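Local coordinates for protein chorismate mutase (Burkholderia thailandensis, PDB 6CNZ) that probably catalyses the rearrangement of chorismate to prephenate, the committed step from chorismate toward phenylalanine and tyrosine, at residues 33-38 / 89-94. Sequence-based numbering, arbitrary orientation.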
loop_
_atom_site.group_PDB
_atom_site.type_symbol
_atom_site.label_atom_id
_atom_site.label_comp_id
_atom_site.label_asym_id
_atom_site.label_seq_id
_atom_site.Cartn_x
_atom_site.Cartn_y
_atom_site.Cartn_z
ATOM N N PRO A 33 2.221 -11.086 -6.502
ATOM C CA PRO A 33 1.334 -11.518 -7.595
ATOM C C PRO A 33 1.999 -11.504 -8.969
ATOM O O PRO A 33 1.616 -12.305 -9.829
ATOM C CB PRO A 33 0.151 -10.537 -7.519
ATOM C CG PRO A 33 0.619 -9.375 -6.735
ATOM C CD PRO A 33 1.621 -9.965 -5.744
ATOM N N VAL A 34 2.978 -10.637 -9.214
ATOM C CA VAL A 34 3.765 -10.760 -10.442
ATOM C C VAL A 34 4.461 -12.115 -10.470
ATOM O O VAL A 34 4.362 -12.868 -11.446
ATOM C CB VAL A 34 4.791 -9.609 -10.561
ATOM C CG1 VAL A 34 5.672 -9.825 -11.785
ATOM C CG2 VAL A 34 4.110 -8.245 -10.640
ATOM N N ALA A 35 5.178 -12.442 -9.388
ATOM C CA ALA A 35 5.888 -13.713 -9.319
ATOM C C ALA A 35 4.929 -14.876 -9.493
ATOM O O ALA A 35 5.199 -15.811 -10.257
ATOM C CB ALA A 35 6.628 -13.834 -7.983
ATOM N N HIS A 36 3.807 -14.836 -8.771
ATOM C CA HIS A 36 2.798 -15.890 -8.851
ATOM C C HIS A 36 2.308 -16.081 -10.293
ATOM O O HIS A 36 2.253 -17.206 -10.806
ATOM C CB HIS A 36 1.653 -15.529 -7.890
ATOM C CG HIS A 36 0.644 -16.616 -7.661
ATOM N ND1 HIS A 36 -0.395 -16.477 -6.759
ATOM C CD2 HIS A 36 0.503 -17.849 -8.206
ATOM C CE1 HIS A 36 -1.141 -17.569 -6.773
ATOM N NE2 HIS A 36 -0.618 -18.415 -7.641
ATOM N N TRP A 37 1.980 -14.989 -10.979
ATOM C CA TRP A 37 1.574 -15.102 -12.382
ATOM C C TRP A 37 2.685 -15.698 -13.251
ATOM O O TRP A 37 2.430 -16.578 -14.088
ATOM C CB TRP A 37 1.156 -13.731 -12.908
ATOM C CG TRP A 37 0.562 -13.788 -14.263
ATOM C CD1 TRP A 37 -0.765 -13.967 -14.574
ATOM C CD2 TRP A 37 1.258 -13.678 -15.515
ATOM N NE1 TRP A 37 -0.930 -13.957 -15.937
ATOM C CE2 TRP A 37 0.292 -13.787 -16.538
ATOM C CE3 TRP A 37 2.599 -13.500 -15.868
ATOM C CZ2 TRP A 37 0.628 -13.727 -17.898
ATOM C CZ3 TRP A 37 2.934 -13.434 -17.231
ATOM C CH2 TRP A 37 1.951 -13.548 -18.222
ATOM N N LYS A 38 3.928 -15.246 -13.057
ATOM C CA LYS A 38 5.051 -15.765 -13.852
ATOM C C LYS A 38 5.358 -17.226 -13.535
ATOM O O LYS A 38 5.767 -17.978 -14.428
ATOM C CB LYS A 38 6.287 -14.895 -13.623
ATOM C CG LYS A 38 6.147 -13.492 -14.236
ATOM C CD LYS A 38 7.410 -12.662 -14.024
ATOM C CE LYS A 38 7.467 -11.441 -14.954
ATOM N NZ LYS A 38 8.322 -10.355 -14.365
ATOM N N ALA A 89 13.418 -14.688 -4.928
ATOM C CA ALA A 89 13.295 -15.327 -3.621
ATOM C C ALA A 89 12.013 -16.159 -3.523
ATOM O O ALA A 89 12.026 -17.269 -2.976
ATOM C CB ALA A 89 13.347 -14.258 -2.517
ATOM N N LEU A 90 10.897 -15.651 -4.073
ATOM C CA LEU A 90 9.653 -16.421 -4.075
ATOM C C LEU A 90 9.787 -17.681 -4.934
ATOM O O LEU A 90 9.389 -18.771 -4.510
ATOM C CB LEU A 90 8.483 -15.548 -4.558
ATOM C CG LEU A 90 8.093 -14.383 -3.633
ATOM C CD1 LEU A 90 7.217 -13.318 -4.341
ATOM C CD2 LEU A 90 7.393 -14.894 -2.396
ATOM N N PHE A 91 10.372 -17.555 -6.137
ATOM C CA PHE A 91 10.640 -18.727 -6.969
ATOM C C PHE A 91 11.459 -19.766 -6.216
ATOM O O PHE A 91 11.157 -20.965 -6.271
ATOM C CB PHE A 91 11.373 -18.335 -8.258
ATOM C CG PHE A 91 10.453 -17.925 -9.404
ATOM C CD1 PHE A 91 9.230 -17.302 -9.163
ATOM C CD2 PHE A 91 10.823 -18.172 -10.725
ATOM C CE1 PHE A 91 8.404 -16.921 -10.221
ATOM C CE2 PHE A 91 10.007 -17.791 -11.787
ATOM C CZ PHE A 91 8.793 -17.174 -11.536
ATOM N N ALA A 92 12.529 -19.326 -5.536
ATOM C CA ALA A 92 13.358 -20.262 -4.773
ATOM C C ALA A 92 12.528 -20.980 -3.702
ATOM O O ALA A 92 12.671 -22.189 -3.500
ATOM C CB ALA A 92 14.549 -19.514 -4.140
ATOM N N THR A 93 11.630 -20.251 -3.040
ATOM C CA THR A 93 10.750 -20.846 -2.035
ATOM C C THR A 93 9.780 -21.834 -2.669
ATOM O O THR A 93 9.587 -22.946 -2.165
ATOM C CB THR A 93 9.979 -19.733 -1.316
ATOM O OG1 THR A 93 10.905 -18.858 -0.670
ATOM C CG2 THR A 93 8.995 -20.296 -0.279
ATOM N N TRP A 94 9.155 -21.441 -3.777
ATOM C CA TRP A 94 8.189 -22.313 -4.433
ATOM C C TRP A 94 8.846 -23.560 -5.024
ATOM O O TRP A 94 8.238 -24.635 -5.003
ATOM C CB TRP A 94 7.423 -21.507 -5.488
ATOM C CG TRP A 94 6.612 -20.422 -4.831
ATOM C CD1 TRP A 94 6.170 -20.413 -3.525
ATOM C CD2 TRP A 94 6.191 -19.177 -5.404
ATOM N NE1 TRP A 94 5.501 -19.246 -3.257
ATOM C CE2 TRP A 94 5.482 -18.472 -4.390
ATOM C CE3 TRP A 94 6.334 -18.588 -6.676
ATOM C CZ2 TRP A 94 4.908 -17.208 -4.607
ATOM C CZ3 TRP A 94 5.763 -17.326 -6.894
ATOM C CH2 TRP A 94 5.057 -16.652 -5.858
#
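Lys38 NZ is held by a hydrogen bond to Ile45 O and a weak one to Gln87 OE1, while at the other end of the side chain Lys38 CB rests against Phe91 CZ at 4.0 Å. Gln87 lies on helix 69-96, which also carries Phe91; a lysine suits the place because its long chain joins an apolar base to a charged tip. The carbonyl carbon of Lys38 meets CZ as well. One turn earlier, Phe91 CE1 lies 3.4 Å from Ala35 O, with the oxygen close to the ring plane. An aromatic edge carries slightly positive hydrogens, so it suits a backbone oxygen better than the electron-rich face would, although no hydrogen bond joins the two segments.

Ala35 is the point of closest backbone approach, its CA 7.0 Å from that of Leu90. A methyl group fits where two helices come this near and large side chains converge. Its CB touches Leu90 CD1 at 3.7 Å and the Trp94 indole at CZ3, 3.8 Å away. Residues 33-38 and 89-94 belong to helices 31-41 and 69-96 of the all-helical chorismate mutase type II fold; their local axes cross at -51°, 10.1 Å apart, and side chains fill the gap.

Trp94 lies one turn after Leu90. The length of the indole carries its six-membered ring across to the backbone of Ala35 and His36, edge first, CZ3 being 3.7 Å from Ala35 C and CH2 equally near His36 N. Against CH2 rests His36 CB; with CG anti to the backbone N (chi1 -170°), the imidazole lies where NE2 makes a weak hydrogen bond to Gly102 O. Beyond the pair, Trp39 packs edge-to-face with both Phe91 and Trp94, and Pro100 touches His36 and Trp94.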